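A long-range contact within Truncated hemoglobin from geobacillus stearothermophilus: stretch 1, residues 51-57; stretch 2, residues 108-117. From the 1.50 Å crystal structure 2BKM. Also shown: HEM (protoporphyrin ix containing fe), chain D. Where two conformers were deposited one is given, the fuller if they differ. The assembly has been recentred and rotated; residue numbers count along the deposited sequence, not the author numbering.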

ATOM      1  N   PHE A  51      -0.229   8.237  -3.503  1.00  9.18           N
ATOM      2  CA  PHE A  51       0.087   8.170  -2.106  1.00  8.21           C
ATOM      3  C   PHE A  51       1.474   7.587  -1.845  1.00  8.05           C
ATOM      4  O   PHE A  51       2.227   8.142  -1.083  1.00  9.20           O
ATOM      5  CB  PHE A  51      -0.958   7.367  -1.330  1.00  7.73           C
ATOM      6  CG  PHE A  51      -0.614   7.276   0.101  1.00  8.91           C
ATOM      7  CD1 PHE A  51      -0.787   8.386   0.907  1.00 10.04           C
ATOM      8  CD2 PHE A  51       0.012   6.126   0.635  1.00  7.39           C
ATOM      9  CE1 PHE A  51      -0.371   8.351   2.267  1.00 11.37           C
ATOM     10  CE2 PHE A  51       0.417   6.071   1.951  1.00  9.19           C
ATOM     11  CZ  PHE A  51       0.249   7.175   2.789  1.00 11.36           C
ATOM     12  N   LEU A  52       1.765   6.460  -2.481  1.00  8.75           N
ATOM     13  CA  LEU A  52       3.019   5.795  -2.193  1.00  8.07           C
ATOM     14  C   LEU A  52       4.189   6.662  -2.660  1.00  7.81           C
ATOM     15  O   LEU A  52       5.216   6.724  -2.000  1.00  8.77           O
ATOM     16  CB  LEU A  52       3.070   4.433  -2.869  1.00  8.89           C
ATOM     17  CG  LEU A  52       2.132   3.385  -2.240  1.00  7.74           C
ATOM     18  CD1 LEU A  52       2.220   2.141  -3.058  1.00  9.73           C
ATOM     19  CD2 LEU A  52       2.514   3.139  -0.781  1.00  9.07           C
ATOM     20  N   THR A  53       3.980   7.407  -3.747  1.00  8.34           N
ATOM     21  CA  THR A  53       5.009   8.337  -4.206  1.00  9.61           C
ATOM     22  C   THR A  53       5.351   9.324  -3.095  1.00  9.76           C
ATOM     23  O   THR A  53       6.502   9.504  -2.729  1.00 10.90           O
ATOM     24  CB  THR A  53       4.489   9.065  -5.475  1.00  9.42           C
ATOM     25  OG1 THR A  53       4.364   8.093  -6.522  1.00 11.70           O
ATOM     26  CG2 THR A  53       5.475  10.180  -5.863  1.00 11.51           C
ATOM     27  N   GLN A  54       4.322   9.936  -2.536  1.00 10.24           N
ATOM     28  CA  GLN A  54       4.510  10.898  -1.477  1.00 10.57           C
ATOM     29  C   GLN A  54       5.039  10.250  -0.208  1.00 10.99           C
ATOM     30  O   GLN A  54       5.922  10.770   0.429  1.00 11.63           O
ATOM     31  CB  GLN A  54       3.153  11.578  -1.293  1.00 12.94           C
ATOM     32  CG  GLN A  54       2.963  12.490  -0.142  1.00 15.33           C
ATOM     33  CD  GLN A  54       1.595  13.113  -0.226  1.00 15.70           C
ATOM     34  OE1 GLN A  54       1.092  13.395  -1.312  1.00 12.80           O
ATOM     35  NE2 GLN A  54       0.979  13.328   0.924  1.00 18.89           N
ATOM     36  N   TYR A  55       4.483   9.094   0.130  1.00  9.93           N
ATOM     37  CA  TYR A  55       4.862   8.375   1.316  1.00  9.91           C
ATOM     38  C   TYR A  55       6.325   8.024   1.313  1.00 10.31           C
ATOM     39  O   TYR A  55       6.951   8.001   2.368  1.00 11.63           O
ATOM     40  CB  TYR A  55       4.077   7.096   1.261  1.00  9.41           C
ATOM     41  CG  TYR A  55       4.177   6.096   2.376  1.00  7.94           C
ATOM     42  CD1 TYR A  55       4.904   4.916   2.206  1.00  7.79           C
ATOM     43  CD2 TYR A  55       3.478   6.284   3.548  1.00  8.60           C
ATOM     44  CE1 TYR A  55       4.890   3.940   3.141  1.00  8.52           C
ATOM     45  CE2 TYR A  55       3.450   5.288   4.521  1.00  8.19           C
ATOM     46  CZ  TYR A  55       4.169   4.124   4.298  1.00  8.40           C
ATOM     47  OH  TYR A  55       4.136   3.146   5.248  1.00  7.04           O
ATOM     48  N   LEU A  56       6.866   7.763   0.122  1.00  8.85           N
ATOM     49  CA  LEU A  56       8.263   7.357   0.007  1.00 10.62           C
ATOM     50  C   LEU A  56       9.215   8.521  -0.068  1.00 10.61           C
ATOM     51  O   LEU A  56      10.420   8.311  -0.222  1.00 10.51           O
ATOM     52  CB  LEU A  56       8.416   6.473  -1.214  1.00 10.79           C
ATOM     53  CG  LEU A  56       7.869   5.036  -1.190  1.00 11.83           C
ATOM     54  CD1 LEU A  56       7.625   4.608  -2.582  1.00 11.34           C
ATOM     55  CD2 LEU A  56       8.924   4.153  -0.628  1.00 16.82           C
ATOM     56  N   GLY A  57       8.676   9.746  -0.081  1.00 12.01           N
ATOM     57  CA  GLY A  57       9.545  10.927  -0.137  1.00 12.05           C
ATOM     58  C   GLY A  57       9.619  11.512  -1.536  1.00 13.80           C
ATOM     59  O   GLY A  57      10.424  12.411  -1.809  1.00 14.38           O
ATOM     60  N   GLN A 108      12.829  -1.972   3.848  1.00  6.49           N
ATOM     61  CA  GLN A 108      12.594  -0.749   4.613  1.00  7.47           C
ATOM     62  C   GLN A 108      11.209  -0.204   4.253  1.00  6.66           C
ATOM     63  O   GLN A 108      10.417   0.204   5.129  1.00  8.00           O
ATOM     64  CB  GLN A 108      13.638   0.320   4.262  0.65  8.62           C
ATOM     65  CG  GLN A 108      14.975   0.124   4.900  0.65 10.80           C
ATOM     66  CD  GLN A 108      16.070   0.956   4.245  0.65 15.45           C
ATOM     67  OE1 GLN A 108      17.260   0.632   4.388  0.65 22.24           O
ATOM     68  NE2 GLN A 108      15.696   2.000   3.523  0.65 13.83           N
ATOM     69  N   PHE A 109      10.915  -0.177   2.968  1.00  6.46           N
ATOM     70  CA  PHE A 109       9.601   0.263   2.507  1.00  5.43           C
ATOM     71  C   PHE A 109       8.504  -0.652   3.060  1.00  6.19           C
ATOM     72  O   PHE A 109       7.505  -0.180   3.607  1.00  6.03           O
ATOM     73  CB  PHE A 109       9.637   0.239   0.969  1.00  6.86           C
ATOM     74  CG  PHE A 109       8.351   0.565   0.284  1.00  6.01           C
ATOM     75  CD1 PHE A 109       8.202   0.192  -1.047  1.00  7.98           C
ATOM     76  CD2 PHE A 109       7.324   1.290   0.898  1.00  6.99           C
ATOM     77  CE1 PHE A 109       7.038   0.512  -1.768  1.00  8.65           C
ATOM     78  CE2 PHE A 109       6.161   1.612   0.185  1.00  9.95           C
ATOM     79  CZ  PHE A 109       5.990   1.196  -1.117  1.00  8.75           C
ATOM     80  N   TYR A 110       8.707  -1.963   2.939  1.00  5.06           N
ATOM     81  CA  TYR A 110       7.725  -2.915   3.441  1.00  4.42           C
ATOM     82  C   TYR A 110       7.503  -2.690   4.916  1.00  4.91           C
ATOM     83  O   TYR A 110       6.339  -2.729   5.366  1.00  4.92           O
ATOM     84  CB  TYR A 110       8.191  -4.332   3.178  1.00  4.43           C
ATOM     85  CG  TYR A 110       7.145  -5.319   3.624  1.00  4.89           C
ATOM     86  CD1 TYR A 110       7.355  -6.066   4.742  1.00  5.17           C
ATOM     87  CD2 TYR A 110       5.922  -5.408   2.957  1.00  5.72           C
ATOM     88  CE1 TYR A 110       6.409  -6.945   5.223  1.00  5.08           C
ATOM     89  CE2 TYR A 110       4.944  -6.297   3.373  1.00  6.29           C
ATOM     90  CZ  TYR A 110       5.205  -7.063   4.507  1.00  6.02           C
ATOM     91  OH  TYR A 110       4.255  -7.909   5.007  1.00  7.40           O
ATOM     92  N   HIS A 111       8.575  -2.433   5.687  1.00  4.87           N
ATOM     93  CA  HIS A 111       8.389  -2.230   7.124  1.00  4.82           C
ATOM     94  C   HIS A 111       7.596  -0.978   7.395  1.00  5.60           C
ATOM     95  O   HIS A 111       6.804  -0.959   8.330  1.00  6.58           O
ATOM     96  CB  HIS A 111       9.733  -2.202   7.823  1.00  6.11           C
ATOM     97  CG  HIS A 111      10.381  -3.528   7.800  1.00  4.39           C
ATOM     98  ND1 HIS A 111      11.752  -3.679   7.845  1.00  4.99           N
ATOM     99  CD2 HIS A 111       9.862  -4.777   7.688  1.00  4.92           C
ATOM    100  CE1 HIS A 111      12.046  -4.969   7.773  1.00  6.34           C
ATOM    101  NE2 HIS A 111      10.917  -5.665   7.707  1.00  6.92           N
ATOM    102  N   ARG A 112       7.765   0.051   6.587  1.00  5.20           N
ATOM    103  CA  ARG A 112       6.923   1.244   6.789  1.00  6.25           C
ATOM    104  C   ARG A 112       5.484   0.835   6.570  1.00  6.47           C
ATOM    105  O   ARG A 112       4.629   1.228   7.336  1.00  6.72           O
ATOM    106  CB  ARG A 112       7.310   2.332   5.805  1.00  7.59           C
ATOM    107  CG  ARG A 112       8.649   2.938   6.139  1.00 11.33           C
ATOM    108  CD  ARG A 112       8.915   4.216   5.424  1.00 18.03           C
ATOM    109  NE  ARG A 112       7.856   5.195   5.626  1.00 22.59           N
ATOM    110  CZ  ARG A 112       7.704   6.257   4.847  1.00 23.00           C
ATOM    111  NH1 ARG A 112       8.584   6.505   3.860  1.00 26.69           N
ATOM    112  NH2 ARG A 112       6.687   7.070   5.053  1.00 19.09           N
ATOM    113  N   LEU A 113       5.252   0.019   5.537  1.00  5.33           N
ATOM    114  CA  LEU A 113       3.874  -0.395   5.258  1.00  6.23           C
ATOM    115  C   LEU A 113       3.312  -1.277   6.356  1.00  5.90           C
ATOM    116  O   LEU A 113       2.112  -1.205   6.641  1.00  6.38           O
ATOM    117  CB  LEU A 113       3.828  -1.128   3.935  1.00  5.52           C
ATOM    118  CG  LEU A 113       4.149  -0.286   2.701  1.00  5.83           C
ATOM    119  CD1 LEU A 113       4.151  -1.207   1.522  1.00  7.60           C
ATOM    120  CD2 LEU A 113       3.150   0.839   2.518  1.00  8.53           C
ATOM    121  N   VAL A 114       4.141  -2.115   6.979  1.00  5.45           N
ATOM    122  CA  VAL A 114       3.677  -2.939   8.118  1.00  5.15           C
ATOM    123  C   VAL A 114       3.209  -2.011   9.205  1.00  5.74           C
ATOM    124  O   VAL A 114       2.144  -2.250   9.781  1.00  6.12           O
ATOM    125  CB  VAL A 114       4.829  -3.833   8.637  1.00  4.71           C
ATOM    126  CG1 VAL A 114       4.447  -4.491   9.913  1.00  6.36           C
ATOM    127  CG2 VAL A 114       5.228  -4.857   7.552  1.00  6.98           C
ATOM    128  N   LEU A 115       3.952  -0.947   9.481  1.00  6.19           N
ATOM    129  CA  LEU A 115       3.533  -0.017  10.531  1.00  6.76           C
ATOM    130  C   LEU A 115       2.252   0.716  10.138  1.00  6.47           C
ATOM    131  O   LEU A 115       1.327   0.857  10.944  1.00  6.96           O
ATOM    132  CB  LEU A 115       4.660   0.958  10.866  0.65  7.97           C
ATOM    133  CG  LEU A 115       5.926   0.330  11.456  0.65 11.38           C
ATOM    134  CD1 LEU A 115       5.648   0.082  12.966  0.65 13.33           C
ATOM    135  CD2 LEU A 115       6.389  -0.930  10.851  0.65 15.81           C
ATOM    136  N   THR A 116       2.178   1.189   8.905  1.00  5.71           N
ATOM    137  CA  THR A 116       0.961   1.916   8.462  1.00  5.36           C
ATOM    138  C   THR A 116      -0.221   0.972   8.517  1.00  6.37           C
ATOM    139  O   THR A 116      -1.288   1.335   9.008  1.00  6.40           O
ATOM    140  CB  THR A 116       1.182   2.494   7.079  1.00  6.64           C
ATOM    141  OG1 THR A 116       2.332   3.358   7.178  1.00  6.93           O
ATOM    142  CG2 THR A 116      -0.066   3.304   6.653  1.00  6.45           C
ATOM    143  N   ALA A 117      -0.048  -0.264   8.047  1.00  5.16           N
ATOM    144  CA  ALA A 117      -1.154  -1.218   8.045  1.00  6.90           C
ATOM    145  C   ALA A 117      -1.606  -1.452   9.487  1.00  6.43           C
ATOM    146  O   ALA A 117      -2.826  -1.535   9.756  1.00  7.19           O
ATOM    147  CB  ALA A 117      -0.726  -2.524   7.367  1.00  6.97           C
TER
HETATM  148  CHA HEM D 202      -8.228   3.350   0.446  1.00 11.22           C
HETATM  149  CHB HEM D 202      -8.544  -1.025   2.429  1.00 10.41           C
HETATM  150  CHC HEM D 202      -4.106  -0.393   4.275  1.00  7.96           C
HETATM  151  CHD HEM D 202      -3.492   3.435   1.443  1.00  9.12           C
HETATM  152  C1A HEM D 202      -8.641   2.098   0.804  1.00  9.29           C
HETATM  153  C2A HEM D 202      -9.937   1.558   0.453  1.00  9.11           C
HETATM  154  C3A HEM D 202     -10.021   0.348   1.004  1.00 10.69           C
HETATM  155  C4A HEM D 202      -8.795   0.099   1.715  1.00  9.88           C
HETATM  156  CMA HEM D 202     -11.211  -0.622   0.890  1.00 11.63           C
HETATM  157  CAA HEM D 202     -10.990   2.259  -0.422  1.00 12.84           C
HETATM  158  CBA HEM D 202     -10.502   2.288  -1.858  1.00 16.61           C
HETATM  159  CGA HEM D 202     -11.274   3.249  -2.741  1.00 20.92           C
HETATM  160  O1A HEM D 202     -12.315   3.849  -2.312  1.00 19.66           O
HETATM  161  O2A HEM D 202     -10.835   3.465  -3.899  1.00 19.94           O
HETATM  162  C1B HEM D 202      -7.388  -1.197   3.134  1.00  7.84           C
HETATM  163  C2B HEM D 202      -7.109  -2.313   4.015  1.00  8.48           C
HETATM  164  C3B HEM D 202      -5.905  -2.113   4.538  1.00  8.92           C
HETATM  165  C4B HEM D 202      -5.338  -0.890   4.020  1.00  9.34           C
HETATM  166  CMB HEM D 202      -8.029  -3.526   4.267  1.00 10.46           C
HETATM  167  CAB HEM D 202      -5.210  -3.049   5.513  1.00  9.59           C
HETATM  168  CBB HEM D 202      -4.374  -2.611   6.463  1.00 14.33           C
HETATM  169  C1C HEM D 202      -3.511   0.652   3.601  1.00  8.60           C
HETATM  170  C2C HEM D 202      -2.110   0.998   3.648  1.00  6.73           C
HETATM  171  C3C HEM D 202      -1.988   2.069   2.853  1.00  8.67           C
HETATM  172  C4C HEM D 202      -3.275   2.398   2.294  1.00  8.04           C
HETATM  173  CMC HEM D 202      -0.995   0.270   4.456  1.00 11.42           C
HETATM  174  CAC HEM D 202      -0.723   2.854   2.469  1.00  9.21           C
HETATM  175  CBC HEM D 202       0.479   2.683   3.001  1.00 13.89           C
HETATM  176  C1D HEM D 202      -4.715   3.774   0.956  1.00  7.93           C
HETATM  177  C2D HEM D 202      -4.963   4.972   0.193  1.00 10.08           C
HETATM  178  C3D HEM D 202      -6.420   4.944  -0.094  1.00 10.45           C
HETATM  179  C4D HEM D 202      -6.930   3.760   0.550  1.00  9.36           C
HETATM  180  CMD HEM D 202      -3.929   6.014  -0.253  1.00 10.70           C
HETATM  181  CAD HEM D 202      -7.201   5.980  -0.880  1.00 11.45           C
HETATM  182  CBD HEM D 202      -7.867   6.959   0.096  1.00 12.73           C
HETATM  183  CGD HEM D 202      -8.744   7.862  -0.740  1.00 16.48           C
HETATM  184  O1D HEM D 202      -9.893   7.460  -1.121  1.00 18.36           O
HETATM  185  O2D HEM D 202      -8.235   8.965  -1.077  1.00 17.80           O
HETATM  186  NA  HEM D 202      -7.977   1.173   1.581  1.00  9.44           N
HETATM  187  NB  HEM D 202      -6.287  -0.365   3.179  1.00  7.34           N
HETATM  188  NC  HEM D 202      -4.183   1.502   2.756  1.00  8.67           N
HETATM  189  ND  HEM D 202      -5.899   3.085   1.137  1.00  8.68           N
HETATM  190 FE   HEM D 202      -6.089   1.363   2.178  1.00  9.08          FE

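The apolar centre of this contact is built around Phe109. Its ring receives Leu56 over one face. The Leu56 CD2 methyl lies 3.7 Å from the centroid of the Phe109 ring, 15° off the ring normal, a CH-pi contact. Between these two residues the closest atoms are Leu56 CD2 and Phe109 CD2, at 3.6 Å. The edge of the same ring meets two other residues of the first stretch. Leu52 CD2 is 4.0 Å from Phe109 CZ, and Tyr55 CE1 is 4.0 Å from Phe109 CE2. The CA-to-CB bonds of Leu56 and Phe109 both point sideways, yet the ends of their side chains come nearer and touch.

Leu113 extends this apolar patch. Leu113 CD2 lies 4.1 Å from Leu52 CD2 and 3.6 Å from Tyr55 CE1. The same Leu113 CD2 approaches the heme, 3.3 Å from HEM CBC. The patch therefore continues onto the porphyrin's edge, and HEM CBC also lies over one face of the Tyr55 ring.

Tyr55 joins the apolar and polar parts. Its CA-to-CB bond points toward the second helix, and its side chain sits as a knob among Phe109, Arg112, Leu113 and Thr116. No other residue of the first stretch has as much surface covered by the second. The helix axes stay 12.4 Å apart at their closest, so side chains span the gap.

At the far end of the ring, Tyr55 OH and Thr116 OG1 are hydrogen-bonded at 2.7 Å. Either hydroxyl could be the donor. Tyr55 OH is also 2.9 Å from Arg112 O and 3.3 Å from Leu113 N, but the angles are poor and neither pair is a hydrogen bond. Leu113 N instead bonds within its own helix, to Phe109 O at 3.0 Å.

Arg112 forms the polar edge. Its guanidinium lies flat on the Tyr55 ring face opposite HEM CBC. The centres of the Arg112 guanidinium and the Tyr55 ring are 4.0 Å apart, with their planes at 20°. Arg112 CZ is 4.0 Å from the centroid of the Tyr55 ring and 9° off its normal, a cation-pi arrangement. The guanidinium also reaches the backbone. Arg112 NH1 donates to Tyr55 O at 2.7 Å, and Arg112 NH2 makes a weak bond to Tyr55 O at 2.9 Å. Tyr55 is the last residue of its helix, and its carbonyl accepts both of these bonds. The chain then turns at Gly57 in a Schellman motif. The positive phi of Gly57 would jam a CB against the preceding carbonyl, which calls for glycine.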